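Local coordinates for protein PpBBE-like 1 D396N (Physcomitrella patens subsp. patens, PDB 6EO5) that oxidises cellobiose as a flavin-dependent berberine bridge enzyme-like oxidase of the VAO family, at residues A[191-203]-A[376-388]. Sequence-based numbering, arbitrary orientation.
Sequences KDLYFAIRGAGAT and KVVPGETAFIHRN. With FAD (flavin-adenine dinucleotide), chain C.
The ring of Phe195 lies against the backbone of Thr382 and Ala383, joining helix 191-200 of the FAD-binding part of this VAO-type fold to the loop between strands 361-367 and 391-398 of the seven-stranded sheet. From CB, with CG anti to the backbone N (chi1 174°), the side chain is carried to the loop, where one ring face lies against the Thr382-Ala383 peptide. CD1 and CE1 lie by Ala383 N, and CE1 makes a looser apolar contact with Ala383 CB at 4.2 Å; CD2 sits 3.5 Å from Glu381 O, and CE2 and CZ pack against the carbonyl group of Thr382. Thr382 C lies above the rim of that face, while Ala383 N stands over its centre. Gly380 O, in the type II turn from Val378 to Glu381, comes to the ring edge near its plane. Replacing Phe195 with an alanine would probably leave the peptide between Thr382 and Ala383 without its aromatic cover and open a gap beside the turn. The helix backbone adds a hydrogen bond, Ala383 N to Phe195 O at 3.3 Å, bent to 140° at the hydrogen. Ala383 CB packs against Ala200 CB, and Leu449 of helix 446-456 touches both side chains. Farther along, Gly201, Ala202 and Thr203 belong to the FAD pocket, and Thr203 N donates to FAD N3A at 3.0 Å. Arg198 bends at chi2 and chi3, bringing its guanidinium between Tyr194 and Thr382: Tyr194 CE2 lies over the centre of one face, and Thr382 CG2 covers the opposite face near the rim, 3.8 Å from Arg198 NH2.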
ATOM      1  N   LYS A 191      12.143  19.363   7.565  1.00 70.72           N
ATOM      2  CA  LYS A 191      12.597  18.436   6.526  1.00 67.23           C
ATOM      3  C   LYS A 191      12.798  17.013   7.052  1.00 72.16           C
ATOM      4  O   LYS A 191      12.611  16.042   6.305  1.00 71.03           O
ATOM      5  CB  LYS A 191      13.902  18.940   5.906  1.00 67.79           C
ATOM      6  CG  LYS A 191      13.865  20.394   5.461  1.00 79.07           C
ATOM      7  CD  LYS A 191      15.161  20.806   4.766  1.00 80.95           C
ATOM      8  CE  LYS A 191      15.140  22.294   4.432  1.00 87.89           C
ATOM      9  NZ  LYS A 191      16.299  22.719   3.596  1.00 95.26           N
ATOM     10  N   ASP A 192      13.193  16.868   8.321  1.00 70.94           N
ATOM     11  CA  ASP A 192      13.436  15.539   8.887  1.00 69.32           C
ATOM     12  C   ASP A 192      12.141  14.737   8.973  1.00 67.12           C
ATOM     13  O   ASP A 192      12.073  13.589   8.518  1.00 64.70           O
ATOM     14  CB  ASP A 192      14.098  15.665  10.271  1.00 65.60           C
ATOM     15  CG  ASP A 192      13.352  16.626  11.220  1.00 70.11           C
ATOM     16  OD1 ASP A 192      12.726  17.601  10.751  1.00 73.57           O
ATOM     17  OD2 ASP A 192      13.403  16.413  12.446  1.00 72.90           O
ATOM     18  N   LEU A 193      11.099  15.336   9.549  1.00 68.75           N
ATOM     19  CA  LEU A 193       9.787  14.701   9.577  1.00 66.11           C
ATOM     20  C   LEU A 193       9.277  14.437   8.164  1.00 67.49           C
ATOM     21  O   LEU A 193       8.622  13.417   7.907  1.00 67.85           O
ATOM     22  CB  LEU A 193       8.820  15.589  10.354  1.00 61.62           C
ATOM     23  CG  LEU A 193       7.461  15.014  10.712  1.00 65.79           C
ATOM     24  CD1 LEU A 193       7.631  13.766  11.530  1.00 67.15           C
ATOM     25  CD2 LEU A 193       6.684  16.053  11.481  1.00 70.33           C
ATOM     26  N   TYR A 194       9.584  15.340   7.229  1.00 63.92           N
ATOM     27  CA  TYR A 194       9.129  15.165   5.857  1.00 63.94           C
ATOM     28  C   TYR A 194       9.822  13.974   5.203  1.00 61.18           C
ATOM     29  O   TYR A 194       9.194  13.211   4.465  1.00 59.57           O
ATOM     30  CB  TYR A 194       9.360  16.461   5.069  1.00 61.40           C
ATOM     31  CG  TYR A 194       8.884  16.446   3.629  1.00 59.40           C
ATOM     32  CD1 TYR A 194       7.550  16.191   3.309  1.00 61.05           C
ATOM     33  CD2 TYR A 194       9.769  16.715   2.588  1.00 62.29           C
ATOM     34  CE1 TYR A 194       7.117  16.192   1.980  1.00 58.81           C
ATOM     35  CE2 TYR A 194       9.350  16.724   1.263  1.00 59.53           C
ATOM     36  CZ  TYR A 194       8.031  16.457   0.968  1.00 59.77           C
ATOM     37  OH  TYR A 194       7.644  16.457  -0.350  1.00 61.96           O
ATOM     38  N   PHE A 195      11.112  13.793   5.475  1.00 61.41           N
ATOM     39  CA  PHE A 195      11.819  12.594   5.023  1.00 63.37           C
ATOM     40  C   PHE A 195      11.184  11.324   5.589  1.00 62.36           C
ATOM     41  O   PHE A 195      10.948  10.350   4.859  1.00 60.43           O
ATOM     42  CB  PHE A 195      13.286  12.704   5.433  1.00 58.95           C
ATOM     43  CG  PHE A 195      14.100  11.489   5.159  1.00 57.80           C
ATOM     44  CD1 PHE A 195      14.131  10.435   6.067  1.00 59.20           C
ATOM     45  CD2 PHE A 195      14.895  11.423   4.033  1.00 60.19           C
ATOM     46  CE1 PHE A 195      14.902   9.318   5.837  1.00 55.41           C
ATOM     47  CE2 PHE A 195      15.678  10.301   3.791  1.00 60.85           C
ATOM     48  CZ  PHE A 195      15.677   9.248   4.695  1.00 59.09           C
ATOM     49  N   ALA A 196      10.889  11.320   6.889  1.00 57.15           N
ATOM     50  CA  ALA A 196      10.415  10.103   7.539  1.00 59.22           C
ATOM     51  C   ALA A 196       9.059   9.652   7.001  1.00 62.87           C
ATOM     52  O   ALA A 196       8.826   8.444   6.843  1.00 64.23           O
ATOM     53  CB  ALA A 196      10.342  10.309   9.052  1.00 56.46           C
ATOM     54  N   ILE A 197       8.139  10.590   6.741  1.00 59.67           N
ATOM     55  CA  ILE A 197       6.766  10.184   6.439  1.00 57.86           C
ATOM     56  C   ILE A 197       6.635   9.669   5.008  1.00 58.06           C
ATOM     57  O   ILE A 197       5.650   8.992   4.690  1.00 57.67           O
ATOM     58  CB  ILE A 197       5.751  11.318   6.711  1.00 63.50           C
ATOM     59  CG1 ILE A 197       5.966  12.505   5.769  1.00 63.42           C
ATOM     60  CG2 ILE A 197       5.792  11.786   8.161  1.00 56.97           C
ATOM     61  CD1 ILE A 197       5.109  12.447   4.496  1.00 61.01           C
ATOM     62  N   ARG A 198       7.604   9.966   4.138  1.00 53.78           N
ATOM     63  CA  ARG A 198       7.639   9.433   2.776  1.00 55.85           C
ATOM     64  C   ARG A 198       8.273   8.037   2.767  1.00 59.91           C
ATOM     65  O   ARG A 198       9.369   7.813   2.248  1.00 58.73           O
ATOM     66  CB  ARG A 198       8.396  10.388   1.861  1.00 57.81           C
ATOM     67  CG  ARG A 198       7.597  11.603   1.440  1.00 59.51           C
ATOM     68  CD  ARG A 198       8.368  12.906   1.636  1.00 60.96           C
ATOM     69  NE  ARG A 198       9.178  13.311   0.487  1.00 60.94           N
ATOM     70  CZ  ARG A 198      10.448  13.703   0.569  1.00 59.80           C
ATOM     71  NH1 ARG A 198      11.061  13.753   1.743  1.00 58.65           N
ATOM     72  NH2 ARG A 198      11.102  14.065  -0.524  1.00 60.73           N
ATOM     73  N   GLY A 199       7.547   7.077   3.345  1.00 55.23           N
ATOM     74  CA  GLY A 199       8.049   5.719   3.414  1.00 58.91           C
ATOM     75  C   GLY A 199       7.972   5.052   4.781  1.00 63.83           C
ATOM     76  O   GLY A 199       7.865   3.823   4.871  1.00 56.23           O
ATOM     77  N   ALA A 200       8.029   5.842   5.861  1.00 59.97           N
ATOM     78  CA  ALA A 200       7.939   5.282   7.205  1.00 61.30           C
ATOM     79  C   ALA A 200       6.921   6.021   8.067  1.00 61.82           C
ATOM     80  O   ALA A 200       7.029   5.998   9.295  1.00 62.74           O
ATOM     81  CB  ALA A 200       9.311   5.280   7.889  1.00 54.51           C
ATOM     82  N   GLY A 201       5.921   6.656   7.459  1.00 59.41           N
ATOM     83  CA  GLY A 201       4.994   7.483   8.216  1.00 58.29           C
ATOM     84  C   GLY A 201       3.897   6.761   8.977  1.00 59.62           C
ATOM     85  O   GLY A 201       3.182   7.406   9.753  1.00 62.45           O
ATOM     86  N   ALA A 202       3.729   5.454   8.793  1.00 58.29           N
ATOM     87  CA  ALA A 202       2.640   4.768   9.480  1.00 62.52           C
ATOM     88  C   ALA A 202       2.799   4.833  11.003  1.00 66.38           C
ATOM     89  O   ALA A 202       3.741   4.252  11.559  1.00 62.80           O
ATOM     90  CB  ALA A 202       2.553   3.311   9.023  1.00 54.13           C
ATOM     91  N   THR A 203       1.895   5.563  11.673  1.00 65.79           N
ATOM     92  CA  THR A 203       1.807   5.658  13.131  1.00 57.70           C
ATOM     93  C   THR A 203       3.019   6.313  13.797  1.00 62.92           C
ATOM     94  O   THR A 203       2.855   7.203  14.635  1.00 66.65           O
ATOM     95  CB  THR A 203       1.580   4.267  13.738  1.00 60.68           C
ATOM     96  OG1 THR A 203       0.219   3.872  13.534  1.00 62.33           O
ATOM     97  CG2 THR A 203       1.893   4.259  15.247  1.00 63.77           C
ATOM     98  N   LYS A 376      14.061   6.213 -10.498  1.00 59.44           N
ATOM     99  CA  LYS A 376      14.781   7.378 -10.997  1.00 60.91           C
ATOM    100  C   LYS A 376      14.949   8.476  -9.955  1.00 60.30           C
ATOM    101  O   LYS A 376      15.741   9.398 -10.175  1.00 67.03           O
ATOM    102  CB  LYS A 376      14.077   7.948 -12.233  1.00 59.35           C
ATOM    103  CG  LYS A 376      14.487   7.298 -13.548  1.00 57.51           C
ATOM    104  CD  LYS A 376      13.673   7.872 -14.691  1.00 56.47           C
ATOM    105  CE  LYS A 376      14.451   7.870 -15.980  1.00 65.63           C
ATOM    106  NZ  LYS A 376      14.989   6.523 -16.268  1.00 63.10           N
ATOM    107  N   VAL A 377      14.186   8.418  -8.862  1.00 53.17           N
ATOM    108  CA  VAL A 377      14.488   9.188  -7.663  1.00 62.24           C
ATOM    109  C   VAL A 377      15.967   9.021  -7.293  1.00 72.12           C
ATOM    110  O   VAL A 377      16.536   7.927  -7.426  1.00 72.67           O
ATOM    111  CB  VAL A 377      13.558   8.706  -6.532  1.00 64.83           C
ATOM    112  CG1 VAL A 377      13.973   9.254  -5.170  1.00 66.16           C
ATOM    113  CG2 VAL A 377      12.106   9.060  -6.862  1.00 55.38           C
ATOM    114  N   VAL A 378      16.598  10.117  -6.858  1.00 71.03           N
ATOM    115  CA  VAL A 378      17.933  10.037  -6.235  1.00 70.75           C
ATOM    116  C   VAL A 378      17.813   9.338  -4.884  1.00 66.97           C
ATOM    117  O   VAL A 378      16.979   9.751  -4.050  1.00 67.09           O
ATOM    118  CB  VAL A 378      18.543  11.432  -6.059  1.00 73.75           C
ATOM    119  CG1 VAL A 378      19.984  11.306  -5.560  1.00 68.46           C
ATOM    120  CG2 VAL A 378      18.477  12.245  -7.347  1.00 68.45           C
ATOM    121  N   PRO A 379      18.606   8.298  -4.617  1.00 62.67           N
ATOM    122  CA  PRO A 379      18.541   7.636  -3.307  1.00 62.17           C
ATOM    123  C   PRO A 379      19.056   8.538  -2.192  1.00 60.38           C
ATOM    124  O   PRO A 379      19.898   9.415  -2.401  1.00 61.25           O
ATOM    125  CB  PRO A 379      19.439   6.403  -3.484  1.00 57.92           C
ATOM    126  CG  PRO A 379      19.609   6.232  -4.967  1.00 58.73           C
ATOM    127  CD  PRO A 379      19.522   7.609  -5.545  1.00 61.87           C
ATOM    128  N   GLY A 380      18.539   8.312  -0.991  1.00 56.61           N
ATOM    129  CA  GLY A 380      18.933   9.101   0.151  1.00 56.85           C
ATOM    130  C   GLY A 380      18.049  10.285   0.460  1.00 61.13           C
ATOM    131  O   GLY A 380      18.338  11.016   1.417  1.00 62.80           O
ATOM    132  N   GLU A 381      16.981  10.504  -0.305  1.00 66.38           N
ATOM    133  CA  GLU A 381      16.107  11.647  -0.081  1.00 65.85           C
ATOM    134  C   GLU A 381      14.723  11.276   0.419  1.00 63.57           C
ATOM    135  O   GLU A 381      13.938  12.178   0.722  1.00 64.94           O
ATOM    136  CB  GLU A 381      15.969  12.477  -1.361  1.00 67.43           C
ATOM    137  CG  GLU A 381      17.235  13.209  -1.729  1.00 74.65           C
ATOM    138  CD  GLU A 381      17.161  13.855  -3.094  1.00 85.61           C
ATOM    139  OE1 GLU A 381      16.101  13.737  -3.758  1.00 91.09           O
ATOM    140  OE2 GLU A 381      18.168  14.477  -3.499  1.00 91.46           O
ATOM    141  N   THR A 382      14.392   9.991   0.506  1.00 64.75           N
ATOM    142  CA  THR A 382      13.141   9.577   1.127  1.00 63.92           C
ATOM    143  C   THR A 382      13.393   8.376   2.022  1.00 58.61           C
ATOM    144  O   THR A 382      14.383   7.656   1.878  1.00 58.01           O
ATOM    145  CB  THR A 382      12.042   9.229   0.096  1.00 62.00           C
ATOM    146  OG1 THR A 382      12.403   8.044  -0.626  1.00 58.71           O
ATOM    147  CG2 THR A 382      11.812  10.391  -0.883  1.00 56.83           C
ATOM    148  N   ALA A 383      12.473   8.179   2.962  1.00 57.93           N
ATOM    149  CA  ALA A 383      12.488   6.976   3.776  1.00 55.53           C
ATOM    150  C   ALA A 383      12.229   5.718   2.954  1.00 58.99           C
ATOM    151  O   ALA A 383      12.478   4.615   3.448  1.00 62.23           O
ATOM    152  CB  ALA A 383      11.454   7.094   4.898  1.00 55.99           C
ATOM    153  N   PHE A 384      11.733   5.846   1.725  1.00 56.48           N
ATOM    154  CA  PHE A 384      11.513   4.697   0.853  1.00 55.44           C
ATOM    155  C   PHE A 384      12.791   4.421   0.065  1.00 55.02           C
ATOM    156  O   PHE A 384      13.220   5.254  -0.741  1.00 62.51           O
ATOM    157  CB  PHE A 384      10.330   4.939  -0.087  1.00 54.35           C
ATOM    158  CG  PHE A 384       9.872   3.707  -0.808  1.00 53.20           C
ATOM    159  CD1 PHE A 384      10.466   3.328  -2.005  1.00 51.83           C
ATOM    160  CD2 PHE A 384       8.864   2.909  -0.274  1.00 54.06           C
ATOM    161  CE1 PHE A 384      10.057   2.180  -2.671  1.00 49.21           C
ATOM    162  CE2 PHE A 384       8.450   1.756  -0.932  1.00 52.73           C
ATOM    163  CZ  PHE A 384       9.045   1.400  -2.143  1.00 50.85           C
ATOM    164  N   ILE A 385      13.382   3.248   0.286  1.00 55.46           N
ATOM    165  CA  ILE A 385      14.728   2.949  -0.201  1.00 54.58           C
ATOM    166  C   ILE A 385      14.744   2.068  -1.448  1.00 52.26           C
ATOM    167  O   ILE A 385      15.776   2.003  -2.131  1.00 53.46           O
ATOM    168  CB  ILE A 385      15.582   2.287   0.909  1.00 52.72           C
ATOM    169  CG1 ILE A 385      15.041   0.890   1.257  1.00 52.10           C
ATOM    170  CG2 ILE A 385      15.650   3.175   2.154  1.00 46.41           C
ATOM    171  CD1 ILE A 385      15.988   0.057   2.132  1.00 53.48           C
ATOM    172  N   HIS A 386      13.641   1.397  -1.767  1.00 51.61           N
ATOM    173  CA  HIS A 386      13.639   0.355  -2.792  1.00 50.58           C
ATOM    174  C   HIS A 386      13.586   1.000  -4.172  1.00 55.23           C
ATOM    175  O   HIS A 386      12.558   1.033  -4.852  1.00 58.57           O
ATOM    176  CB  HIS A 386      12.478  -0.595  -2.546  1.00 52.99           C
ATOM    177  CG  HIS A 386      12.285  -0.915  -1.099  1.00 52.77           C
ATOM    178  ND1 HIS A 386      13.191  -1.667  -0.376  1.00 51.16           N
ATOM    179  CD2 HIS A 386      11.318  -0.544  -0.227  1.00 52.49           C
ATOM    180  CE1 HIS A 386      12.779  -1.756   0.878  1.00 51.48           C
ATOM    181  NE2 HIS A 386      11.642  -1.088   0.993  1.00 54.37           N
ATOM    182  N   ARG A 387      14.739   1.516  -4.592  1.00 51.34           N
ATOM    183  CA  ARG A 387      14.840   2.314  -5.806  1.00 50.18           C
ATOM    184  C   ARG A 387      15.683   1.637  -6.880  1.00 52.85           C
ATOM    185  O   ARG A 387      16.083   2.303  -7.842  1.00 50.47           O
ATOM    186  CB  ARG A 387      15.422   3.688  -5.477  1.00 48.61           C
ATOM    187  CG  ARG A 387      14.703   4.404  -4.354  1.00 50.55           C
ATOM    188  CD  ARG A 387      13.361   4.888  -4.823  1.00 53.86           C
ATOM    189  NE  ARG A 387      12.750   5.799  -3.861  1.00 58.35           N
ATOM    190  CZ  ARG A 387      11.589   6.410  -4.070  1.00 59.63           C
ATOM    191  NH1 ARG A 387      10.940   6.199  -5.212  1.00 57.17           N
ATOM    192  NH2 ARG A 387      11.082   7.227  -3.150  1.00 55.70           N
ATOM    193  N   ASN A 388      15.975   0.332  -6.735  1.00 49.85           N
ATOM    194  CA  ASN A 388      16.898  -0.333  -7.650  1.00 50.23           C
ATOM    195  C   ASN A 388      16.503  -1.779  -7.957  1.00 53.54           C
ATOM    196  O   ASN A 388      17.366  -2.585  -8.339  1.00 52.39           O
ATOM    197  CB  ASN A 388      18.323  -0.301  -7.095  1.00 46.27           C
ATOM    198  CG  ASN A 388      19.372  -0.399  -8.183  1.00 52.12           C
ATOM    199  OD1 ASN A 388      19.275   0.261  -9.227  1.00 55.11           O
ATOM    200  ND2 ASN A 388      20.376  -1.230  -7.960  1.00 49.71           N
TER
HETATM  201  PA  FAD C 601      -4.495   1.079   7.725  1.00 59.67           P
HETATM  202  O1A FAD C 601      -4.575  -0.324   8.305  1.00 53.70           O
HETATM  203  O2A FAD C 601      -5.617   1.956   8.218  1.00 58.80           O
HETATM  204  O5B FAD C 601      -3.068   1.796   7.953  1.00 57.32           O
HETATM  205  C5B FAD C 601      -1.854   1.084   7.840  1.00 58.34           C
HETATM  206  C4B FAD C 601      -0.789   1.680   8.753  1.00 56.92           C
HETATM  207  O4B FAD C 601      -0.703   3.079   8.558  1.00 59.84           O
HETATM  208  C3B FAD C 601      -1.110   1.467  10.222  1.00 58.39           C
HETATM  209  O3B FAD C 601       0.103   1.355  10.933  1.00 60.19           O
HETATM  210  C2B FAD C 601      -1.784   2.758  10.605  1.00 58.68           C
HETATM  211  O2B FAD C 601      -1.681   3.014  11.984  1.00 61.00           O
HETATM  212  C1B FAD C 601      -1.033   3.772   9.751  1.00 62.56           C
HETATM  213  N9A FAD C 601      -1.896   4.952   9.518  1.00 62.86           N
HETATM  214  C8A FAD C 601      -3.174   4.951   9.012  1.00 62.51           C
HETATM  215  N7A FAD C 601      -3.629   6.222   8.973  1.00 61.95           N
HETATM  216  C5A FAD C 601      -2.665   7.037   9.451  1.00 59.10           C
HETATM  217  C6A FAD C 601      -2.616   8.405   9.638  1.00 61.67           C
HETATM  218  N6A FAD C 601      -3.665   9.153   9.312  1.00 63.21           N
HETATM  219  N1A FAD C 601      -1.477   8.984  10.154  1.00 62.62           N
HETATM  220  C2A FAD C 601      -0.404   8.193  10.496  1.00 59.17           C
HETATM  221  N3A FAD C 601      -0.456   6.827  10.316  1.00 61.34           N
HETATM  222  C4A FAD C 601      -1.573   6.257   9.803  1.00 61.90           C
HETATM  223  N1  FAD C 601      -0.447  -1.625  -1.826  1.00 57.61           N
HETATM  224  C2  FAD C 601       0.071  -1.007  -2.970  1.00 62.28           C
HETATM  225  O2  FAD C 601       1.126  -0.339  -2.954  1.00 55.17           O
HETATM  226  N3  FAD C 601      -0.620  -1.125  -4.164  1.00 63.86           N
HETATM  227  C4  FAD C 601      -1.793  -1.847  -4.230  1.00 61.41           C
HETATM  228  O4  FAD C 601      -2.392  -1.924  -5.298  1.00 65.96           O
HETATM  229  C4X FAD C 601      -2.305  -2.463  -3.097  1.00 62.15           C
HETATM  230  N5  FAD C 601      -3.502  -3.143  -3.161  1.00 61.75           N
HETATM  231  C5X FAD C 601      -4.168  -3.474  -1.997  1.00 60.76           C
HETATM  232  C6  FAD C 601      -5.440  -4.033  -2.074  1.00 59.00           C
HETATM  233  C7  FAD C 601      -6.217  -4.280  -0.932  1.00 60.59           C
HETATM  234  C7M FAD C 601      -7.602  -4.873  -1.059  1.00 55.46           C
HETATM  235  C8  FAD C 601      -5.631  -4.052   0.331  1.00 55.80           C
HETATM  236  C8M FAD C 601      -6.363  -4.404   1.612  1.00 54.87           C
HETATM  237  C9  FAD C 601      -4.308  -3.572   0.390  1.00 58.48           C
HETATM  238  C9A FAD C 601      -3.565  -3.257  -0.761  1.00 60.98           C
HETATM  239  N10 FAD C 601      -2.235  -2.817  -0.732  1.00 59.23           N
HETATM  240  C10 FAD C 601      -1.649  -2.315  -1.879  1.00 58.15           C
HETATM  241  C1' FAD C 601      -1.509  -2.599   0.553  1.00 56.75           C
HETATM  242  C2' FAD C 601      -1.778  -1.179   1.041  1.00 58.43           C
HETATM  243  O2' FAD C 601      -1.008  -0.212   0.366  1.00 56.72           O
HETATM  244  C3' FAD C 601      -1.464  -1.111   2.518  1.00 54.81           C
HETATM  245  O3' FAD C 601      -2.298  -2.060   3.138  1.00 55.42           O
HETATM  246  C4' FAD C 601      -1.709   0.300   3.044  1.00 56.12           C
HETATM  247  O4' FAD C 601      -0.807   0.550   4.105  1.00 52.97           O
HETATM  248  C5' FAD C 601      -3.161   0.471   3.483  1.00 53.17           C
HETATM  249  O5' FAD C 601      -3.418   1.717   4.096  1.00 53.90           O
HETATM  250  P   FAD C 601      -4.777   1.884   4.956  1.00 57.10           P
HETATM  251  O1P FAD C 601      -4.920   3.322   5.394  1.00 60.40           O
HETATM  252  O2P FAD C 601      -6.004   1.372   4.250  1.00 59.87           O
HETATM  253  O3P FAD C 601      -4.566   0.816   6.140  1.00 62.08           O